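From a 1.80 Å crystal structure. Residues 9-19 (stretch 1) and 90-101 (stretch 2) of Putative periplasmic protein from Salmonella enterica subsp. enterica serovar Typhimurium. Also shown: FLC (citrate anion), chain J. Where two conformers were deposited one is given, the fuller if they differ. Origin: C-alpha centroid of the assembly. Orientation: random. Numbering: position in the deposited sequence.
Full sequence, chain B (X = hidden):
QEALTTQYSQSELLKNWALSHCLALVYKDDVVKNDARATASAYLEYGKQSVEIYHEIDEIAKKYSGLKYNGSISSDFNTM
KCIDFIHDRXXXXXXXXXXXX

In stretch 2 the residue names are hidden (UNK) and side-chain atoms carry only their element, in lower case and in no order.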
# COMPACT_ATOMS: atom_id res chain seq x y z
N SER B 9 2.53 18.97 0.62
CA SER B 9 1.67 19.98 1.24
C SER B 9 0.95 19.34 2.44
O SER B 9 0.94 18.11 2.60
CB SER B 9 0.62 20.46 0.23
OG SER B 9 -0.35 19.44 -0.01
N GLN B 10 0.32 20.17 3.28
CA GLN B 10 -0.41 19.63 4.44
C GLN B 10 -1.53 18.65 4.04
O GLN B 10 -1.69 17.60 4.67
CB GLN B 10 -0.97 20.77 5.29
CG GLN B 10 0.13 21.58 5.99
CD GLN B 10 0.77 20.76 7.10
OE1 GLN B 10 0.09 20.39 8.07
NE2 GLN B 10 2.06 20.46 6.96
N SER B 11 -2.30 19.00 3.02
CA SER B 11 -3.35 18.08 2.56
C SER B 11 -2.77 16.76 1.99
O SER B 11 -3.31 15.67 2.27
CB SER B 11 -4.28 18.75 1.54
OG SER B 11 -3.61 19.01 0.32
N GLU B 12 -1.68 16.86 1.24
CA GLU B 12 -0.99 15.70 0.68
C GLU B 12 -0.45 14.82 1.80
O GLU B 12 -0.56 13.59 1.74
CB GLU B 12 0.18 16.15 -0.21
CG GLU B 12 -0.28 16.69 -1.57
CD GLU B 12 0.83 17.36 -2.40
OE1 GLU B 12 1.88 17.79 -1.88
OE2 GLU B 12 0.61 17.46 -3.63
N LEU B 13 0.10 15.42 2.84
CA LEU B 13 0.57 14.62 4.00
C LEU B 13 -0.57 13.81 4.61
O LEU B 13 -0.40 12.65 4.99
CB LEU B 13 1.22 15.50 5.08
CG LEU B 13 2.56 16.17 4.80
CD1 LEU B 13 2.86 17.18 5.91
CD2 LEU B 13 3.69 15.12 4.71
N LEU B 14 -1.74 14.43 4.74
CA LEU B 14 -2.89 13.76 5.38
C LEU B 14 -3.41 12.61 4.51
O LEU B 14 -3.78 11.56 5.03
CB LEU B 14 -4.00 14.77 5.69
CG LEU B 14 -3.63 15.72 6.84
CD1 LEU B 14 -4.60 16.91 6.87
CD2 LEU B 14 -3.64 14.99 8.17
N LYS B 15 -3.43 12.83 3.21
CA LYS B 15 -3.80 11.76 2.27
C LYS B 15 -2.74 10.63 2.30
O LYS B 15 -3.09 9.46 2.27
CB LYS B 15 -3.97 12.33 0.87
CG LYS B 15 -5.22 13.24 0.74
CD LYS B 15 -5.14 14.14 -0.49
CE LYS B 15 -6.37 15.09 -0.54
NZ LYS B 15 -6.40 15.91 -1.78
N ASN B 16 -1.47 11.00 2.42
CA ASN B 16 -0.40 9.99 2.50
C ASN B 16 -0.51 9.19 3.77
O ASN B 16 -0.32 7.95 3.76
CB ASN B 16 1.00 10.63 2.41
CG ASN B 16 1.31 11.22 1.04
OD1 ASN B 16 0.58 11.04 0.06
ND2 ASN B 16 2.41 11.96 0.97
N TRP B 17 -0.79 9.89 4.88
CA TRP B 17 -1.09 9.26 6.16
C TRP B 17 -2.27 8.30 6.03
O TRP B 17 -2.20 7.17 6.50
CB TRP B 17 -1.36 10.30 7.27
CG TRP B 17 -1.32 9.66 8.64
CD1 TRP B 17 -0.23 9.59 9.46
CD2 TRP B 17 -2.38 8.97 9.32
NE1 TRP B 17 -0.55 8.91 10.61
CE2 TRP B 17 -1.86 8.51 10.55
CE3 TRP B 17 -3.73 8.72 9.01
CZ2 TRP B 17 -2.63 7.79 11.48
CZ3 TRP B 17 -4.50 8.00 9.92
CH2 TRP B 17 -3.95 7.55 11.16
N ALA B 18 -3.36 8.77 5.42
CA ALA B 18 -4.54 7.93 5.28
C ALA B 18 -4.20 6.59 4.58
O ALA B 18 -4.59 5.49 5.06
CB ALA B 18 -5.63 8.70 4.49
N LEU B 19 -3.47 6.67 3.48
CA LEU B 19 -3.12 5.48 2.72
C LEU B 19 -2.23 4.51 3.53
O LEU B 19 -2.54 3.31 3.64
CB LEU B 19 -2.46 5.86 1.40
CG LEU B 19 -1.92 4.71 0.54
CD1 LEU B 19 -3.04 3.64 0.24
CD2 LEU B 19 -1.34 5.30 -0.75
N UNK B 90 -15.93 11.35 1.88
CA UNK B 90 -15.93 11.79 3.28
C UNK B 90 -14.51 12.13 3.76
O UNK B 90 -14.29 13.13 4.45
o UNK B 90 -17.44 8.79 6.08
c UNK B 90 -16.58 10.71 4.17
c UNK B 90 -16.58 11.03 5.67
o UNK B 90 -17.32 10.18 7.77
c UNK B 90 -17.16 9.92 6.56
N UNK B 91 -13.56 11.27 3.39
CA UNK B 91 -12.15 11.47 3.73
C UNK B 91 -11.63 12.76 3.10
O UNK B 91 -10.97 13.58 3.76
c UNK B 91 -11.31 10.29 3.24
c UNK B 91 -9.33 10.54 4.81
c UNK B 91 -9.01 9.32 2.58
c UNK B 91 -9.79 10.45 3.34
N UNK B 92 -11.91 12.94 1.82
CA UNK B 92 -11.37 14.09 1.17
C UNK B 92 -12.03 15.41 1.70
O UNK B 92 -11.33 16.41 1.87
c UNK B 92 -11.30 13.83 -0.35
o UNK B 92 -8.99 13.19 -0.76
c UNK B 92 -10.17 12.81 -0.71
n UNK B 92 -10.52 11.52 -0.92
N UNK B 93 -13.32 15.36 2.04
CA UNK B 93 -14.00 16.50 2.67
C UNK B 93 -13.48 16.81 4.07
O UNK B 93 -13.30 17.96 4.42
c UNK B 93 -16.13 16.27 1.29
o UNK B 93 -15.87 18.64 0.86
o UNK B 93 -15.28 17.24 -0.73
c UNK B 93 -15.73 17.47 0.42
c UNK B 93 -15.53 16.30 2.68
N UNK B 94 -13.22 15.76 4.85
CA UNK B 94 -12.62 15.90 6.18
C UNK B 94 -11.30 16.69 6.12
O UNK B 94 -11.04 17.60 6.92
c UNK B 94 -11.20 13.00 8.43
c UNK B 94 -12.46 15.02 9.28
c UNK B 94 -11.59 14.43 8.12
c UNK B 94 -12.34 14.52 6.78
N UNK B 95 -10.46 16.30 5.16
CA UNK B 95 -9.16 16.94 5.00
C UNK B 95 -9.32 18.38 4.53
O UNK B 95 -8.61 19.28 4.99
c UNK B 95 -8.25 16.08 4.08
c UNK B 95 -7.30 13.68 3.93
c UNK B 95 -7.89 14.78 4.81
c UNK B 95 -6.96 16.86 3.65
N UNK B 96 -10.25 18.61 3.61
CA UNK B 96 -10.45 19.95 3.07
C UNK B 96 -11.05 20.91 4.10
O UNK B 96 -10.75 22.13 4.07
n UNK B 96 -13.64 20.06 -1.86
c UNK B 96 -12.51 21.21 0.00
c UNK B 96 -11.37 21.20 1.00
c UNK B 96 -12.41 20.08 -1.01
c UNK B 96 -11.32 19.89 1.81
N UNK B 97 -11.87 20.36 5.00
CA UNK B 97 -12.55 21.09 6.10
C UNK B 97 -11.64 21.52 7.20
O UNK B 97 -12.06 22.29 8.06
n UNK B 97 -15.74 18.38 8.06
c UNK B 97 -14.94 20.11 6.36
n UNK B 97 -15.87 16.09 8.12
c UNK B 97 -15.92 19.72 7.49
c UNK B 97 -13.56 20.18 6.85
n UNK B 97 -16.61 17.21 6.25
c UNK B 97 -16.08 17.23 7.48
N UNK B 98 -10.44 20.95 7.27
CA UNK B 98 -9.67 20.96 8.49
C UNK B 98 -9.45 22.36 9.08
O UNK B 98 -9.25 23.35 8.34
n UNK B 98 -5.17 20.99 6.35
c UNK B 98 -6.09 20.16 7.12
c UNK B 98 -8.34 20.22 8.30
c UNK B 98 -5.28 21.25 5.04
c UNK B 98 -7.34 20.99 7.45
n UNK B 98 -6.24 20.68 4.31
n UNK B 98 -4.41 22.06 4.46
N UNK B 99 -9.54 22.45 10.40
CA UNK B 99 -9.37 23.74 11.10
C UNK B 99 -7.93 24.21 11.05
O UNK B 99 -7.67 25.41 10.89
c UNK B 99 -11.29 23.25 12.61
c UNK B 99 -9.58 24.89 13.33
c UNK B 99 -9.83 23.61 12.58
N UNK B 100 -7.00 23.27 11.19
CA UNK B 100 -5.57 23.55 11.17
C UNK B 100 -5.02 23.38 9.75
O UNK B 100 -4.78 22.25 9.29
c UNK B 100 -4.84 22.62 12.16
c UNK B 100 -5.30 21.54 14.46
o UNK B 100 -5.03 21.67 15.68
c UNK B 100 -5.30 22.81 13.60
o UNK B 100 -5.58 20.44 13.92
N UNK B 101 -4.85 24.49 9.04
CA UNK B 101 -4.43 24.42 7.63
C UNK B 101 -2.97 23.95 7.48
O UNK B 101 -2.65 23.26 6.50
OXT UNK B 101 -2.10 24.26 8.32
n UNK B 101 -9.33 24.26 5.74
c UNK B 101 -4.65 25.76 6.92
c UNK B 101 -8.45 25.44 6.03
c UNK B 101 -6.98 25.03 6.14
c UNK B 101 -6.14 26.17 6.77
CAC FLC J . -2.21 22.59 1.39
CA FLC J . -2.58 23.02 -0.01
CB FLC J . -4.07 23.37 -0.06
CBC FLC J . -4.49 24.74 -0.59
CG FLC J . -5.13 22.25 0.05
CGC FLC J . -5.81 22.32 1.40
OA1 FLC J . -1.71 23.42 2.16
OA2 FLC J . -2.42 21.42 1.75
OB1 FLC J . -3.67 25.70 -0.48
OB2 FLC J . -5.63 24.90 -1.10
OG1 FLC J . -5.34 23.11 2.24
OG2 FLC J . -6.82 21.59 1.59
OHB FLC J . -3.98 22.92 -1.43

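Position 90 has three side-chain carbons, the last carrying two oxygens: a carboxylate on two methylenes, hence E90. Its side chain is out of reach of stretch 1.

Position 91 shows four carbons forked at the second, which defines L91. Its CB points toward stretch 1, and L91 CD2 lies 3.9 Å from A18 CB, an apolar contact between buried residues.

At position 92 two carbons end in one oxygen and one nitrogen, the amide of N92. Although CB points sideways, the end comes nearer, with N92 OD1 3.2 Å from K15 CE.

Position 93 repeats the three-carbon carboxylate, E93, and position 94 the four carbons forked at the second, L94; neither reaches stretch 1.

Position 95 has four carbons forked at the first, one arm two carbons long: a beta-branched I95. It loses 77 Å² to stretch 1, more than any other residue here. I95 CD1 packs 3.9 Å from L14 CB and 3.8 Å from K15 CG, while I95 CG2 lies 3.9 Å from S11 CB.

Position 96 is four carbons in a row ending in nitrogen, K96. Its end leads away from stretch 1, and K96 NZ forms a weak salt bridge with E93 OE2 at 3.5 Å.

Position 97 carries three carbons, a nitrogen and a carbon bearing two more nitrogens, a guanidinium, so R97; it is out of reach.

Position 98 has the same atoms, so R98, but its CA-to-CB bond points toward stretch 1. R98 CD sits 3.6 Å from L14 CD1, and Q10 C and S11 N lie over one guanidinium face. R98 NH1 donates to I95 O at 2.8 Å.

Position 99, one carbon carrying two, is V99, out of reach. Position 100, a three-carbon carboxylate, is E100, with no contact to stretch 1.

Position 101 has four carbons in a row ending in nitrogen, plus OXT: the C-terminal K101. K101 NZ donates to R98 O (2.8 Å), and R98 NH2 to K101 O (2.9 Å), which lies 3.2 Å from Q10 CB.

The helix axes cross at 143°, 10.3 Å apart at closest approach, and the stretches bury 420 Å² together. No hydrogen bond links them directly; L91 and I95, one turn apart, pack against A18 and L14. Beyond them, a citrate, probably from the crystallisation liquor, bridges the stretches: S11 N donates to FLC OA2 at 2.7 Å, while R98 NH1 and NH2 donate to FLC OG2 (2.9 Å) and OG1 (2.6 Å), respectively.

Stretch 2 (90-101) ELNELIKRRVEK
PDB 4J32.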